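Local coordinates for aminopeptidase-like protein (Chaetomium thermophilum, PDB 5JM6) that probably acts as a zinc-dependent aminopeptidase of the M18 family and assembles into a dodecamer, at residues 434-439 and 504-509. Numbering follows the deposited sequence.
Sequences AILDRI and KGFLDF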
loop_
_atom_site.group_PDB
_atom_site.type_symbol
_atom_site.label_atom_id
_atom_site.label_comp_id
_atom_site.label_asym_id
_atom_site.label_seq_id
_atom_site.Cartn_x
_atom_site.Cartn_y
_atom_site.Cartn_z
ATOM N N ALA A 434 -6.466 -27.911 -44.681
ATOM C CA ALA A 434 -7.137 -28.450 -45.860
ATOM C C ALA A 434 -6.770 -29.917 -46.068
ATOM O O ALA A 434 -7.629 -30.744 -46.372
ATOM C CB ALA A 434 -6.789 -27.633 -47.096
ATOM N N ILE A 435 -5.492 -30.231 -45.884
ATOM C CA ILE A 435 -5.000 -31.595 -46.045
ATOM C C ILE A 435 -5.571 -32.537 -44.987
ATOM O O ILE A 435 -6.086 -33.606 -45.313
ATOM C CB ILE A 435 -3.459 -31.640 -45.984
ATOM C CG1 ILE A 435 -2.860 -30.844 -47.144
ATOM C CG2 ILE A 435 -2.959 -33.077 -46.009
ATOM C CD1 ILE A 435 -1.415 -30.463 -46.937
ATOM N N LEU A 436 -5.491 -32.139 -43.720
ATOM C CA LEU A 436 -5.912 -33.022 -42.636
ATOM C C LEU A 436 -7.431 -33.116 -42.514
ATOM O O LEU A 436 -7.952 -34.132 -42.057
ATOM C CB LEU A 436 -5.312 -32.570 -41.305
ATOM C CG LEU A 436 -3.790 -32.511 -41.163
ATOM C CD1 LEU A 436 -3.454 -31.865 -39.840
ATOM C CD2 LEU A 436 -3.158 -33.891 -41.253
ATOM N N ASP A 437 -8.146 -32.066 -42.911
ATOM C CA ASP A 437 -9.598 -32.166 -42.992
ATOM C C ASP A 437 -9.973 -33.148 -44.095
ATOM O O ASP A 437 -10.935 -33.904 -43.968
ATOM C CB ASP A 437 -10.244 -30.802 -43.247
ATOM C CG ASP A 437 -10.462 -30.017 -41.969
ATOM O OD1 ASP A 437 -10.186 -30.566 -40.882
ATOM O OD2 ASP A 437 -10.926 -28.859 -42.049
ATOM N N ARG A 438 -9.194 -33.138 -45.173
ATOM C CA ARG A 438 -9.424 -34.040 -46.293
ATOM C C ARG A 438 -9.113 -35.484 -45.911
ATOM O O ARG A 438 -9.863 -36.399 -46.251
ATOM C CB ARG A 438 -8.586 -33.612 -47.498
ATOM C CG ARG A 438 -8.560 -34.614 -48.636
ATOM C CD ARG A 438 -9.899 -34.692 -49.345
ATOM N NE ARG A 438 -9.826 -35.541 -50.530
ATOM C CZ ARG A 438 -10.819 -36.311 -50.960
ATOM N NH1 ARG A 438 -11.968 -36.342 -50.298
ATOM N NH2 ARG A 438 -10.663 -37.052 -52.049
ATOM N N ILE A 439 -8.009 -35.691 -45.201
ATOM C CA ILE A 439 -7.672 -37.026 -44.727
ATOM C C ILE A 439 -8.735 -37.515 -43.744
ATOM O O ILE A 439 -9.160 -38.670 -43.806
ATOM C CB ILE A 439 -6.269 -37.057 -44.085
ATOM C CG1 ILE A 439 -5.209 -37.120 -45.188
ATOM C CG2 ILE A 439 -6.120 -38.244 -43.147
ATOM C CD1 ILE A 439 -3.793 -37.237 -44.691
ATOM N N LYS A 504 -3.692 -43.192 -38.240
ATOM C CA LYS A 504 -3.646 -44.233 -39.260
ATOM C C LYS A 504 -4.175 -43.685 -40.577
ATOM O O LYS A 504 -3.646 -43.990 -41.644
ATOM C CB LYS A 504 -4.452 -45.468 -38.852
ATOM C CG LYS A 504 -4.408 -46.573 -39.904
ATOM C CD LYS A 504 -5.425 -47.668 -39.640
ATOM C CE LYS A 504 -5.857 -48.346 -40.936
ATOM N NZ LYS A 504 -4.960 -49.463 -41.349
ATOM N N GLY A 505 -5.220 -42.866 -40.490
ATOM C CA GLY A 505 -5.781 -42.227 -41.663
ATOM C C GLY A 505 -4.754 -41.372 -42.376
ATOM O O GLY A 505 -4.671 -41.379 -43.603
ATOM N N PHE A 506 -3.960 -40.641 -41.603
ATOM C CA PHE A 506 -2.935 -39.772 -42.167
ATOM C C PHE A 506 -1.836 -40.571 -42.867
ATOM O O PHE A 506 -1.534 -40.320 -44.033
ATOM C CB PHE A 506 -2.341 -38.881 -41.075
ATOM C CG PHE A 506 -1.040 -38.237 -41.456
ATOM C CD1 PHE A 506 -1.010 -37.158 -42.324
ATOM C CD2 PHE A 506 0.154 -38.706 -40.935
ATOM C CE1 PHE A 506 0.189 -36.567 -42.671
ATOM C CE2 PHE A 506 1.356 -38.118 -41.276
ATOM C CZ PHE A 506 1.374 -37.046 -42.146
ATOM N N LEU A 507 -1.246 -41.533 -42.163
ATOM C CA LEU A 507 -0.177 -42.335 -42.747
ATOM C C LEU A 507 -0.663 -43.080 -43.989
ATOM O O LEU A 507 0.064 -43.189 -44.976
ATOM C CB LEU A 507 0.388 -43.321 -41.718
ATOM C CG LEU A 507 1.032 -42.714 -40.466
ATOM C CD1 LEU A 507 1.309 -43.790 -39.431
ATOM C CD2 LEU A 507 2.312 -41.959 -40.798
ATOM N N ASP A 508 -1.898 -43.570 -43.957
ATOM C CA ASP A 508 -2.423 -44.334 -45.085
ATOM C C ASP A 508 -2.822 -43.450 -46.269
ATOM O O ASP A 508 -2.641 -43.843 -47.421
ATOM C CB ASP A 508 -3.623 -45.186 -44.652
ATOM C CG ASP A 508 -3.226 -46.353 -43.762
ATOM O OD1 ASP A 508 -2.013 -46.578 -43.567
ATOM O OD2 ASP A 508 -4.132 -47.057 -43.270
ATOM N N PHE A 509 -3.401 -42.284 -45.997
ATOM C CA PHE A 509 -3.920 -41.444 -47.077
ATOM C C PHE A 509 -3.072 -40.251 -47.533
ATOM O O PHE A 509 -3.445 -39.589 -48.501
ATOM C CB PHE A 509 -5.303 -40.924 -46.693
ATOM C CG PHE A 509 -6.388 -41.954 -46.801
ATOM C CD1 PHE A 509 -6.778 -42.438 -48.038
ATOM C CD2 PHE A 509 -7.025 -42.430 -45.669
ATOM C CE1 PHE A 509 -7.779 -43.385 -48.145
ATOM C CE2 PHE A 509 -8.029 -43.376 -45.767
ATOM C CZ PHE A 509 -8.406 -43.853 -47.007
#
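Ile439 holds CG1 anti to its carbonyl carbon, chi1 -80°, and CG2 anti to its backbone N. The extended chi2 carries CD1 to the Phe506 ring. Phe506 has CG anti to its own backbone N, chi1 164°. Its CD1 comes to 3.7 Å from Ile439 CD1, with the side chains crossing obliquely. The branch CG2 of Ile439 lies instead over the backbone of the other helix, 3.5 Å from Gly505 O. Gly505 has no side chain, and Ile439 CG2 sits close to where a CB would project. Ile439 CG1 meets Phe509 CB at 4.1 Å. The CB of Phe509 points toward segment 434-439, but its ring lies farther off. Leu436 adds CD2, 4.1 Å from Phe506 CD1.

Helices 430-443 and 495-514 cross steeply here, at 102° and 9.9 Å between the segment axes. They pack against the large mixed sheet of the M18 metallopeptidase domain, away from the zinc sites. Phe506 reaches Ala128 and Ile130 of strand 127-133, and both Leu436 and Phe506 touch Val388 of strand 386-394. An alanine in place of Ile439 would remove CG1, CG2 and CD1, and would probably lose the packing on Gly505, Phe506 and the CB of Phe509. Outside this apolar patch, salt bridges join Asp437 to Arg449 and Asp508 to Lys331, both on strands of the sheet; Lys504 bridges Asp508 within its own helix, by a weak bond.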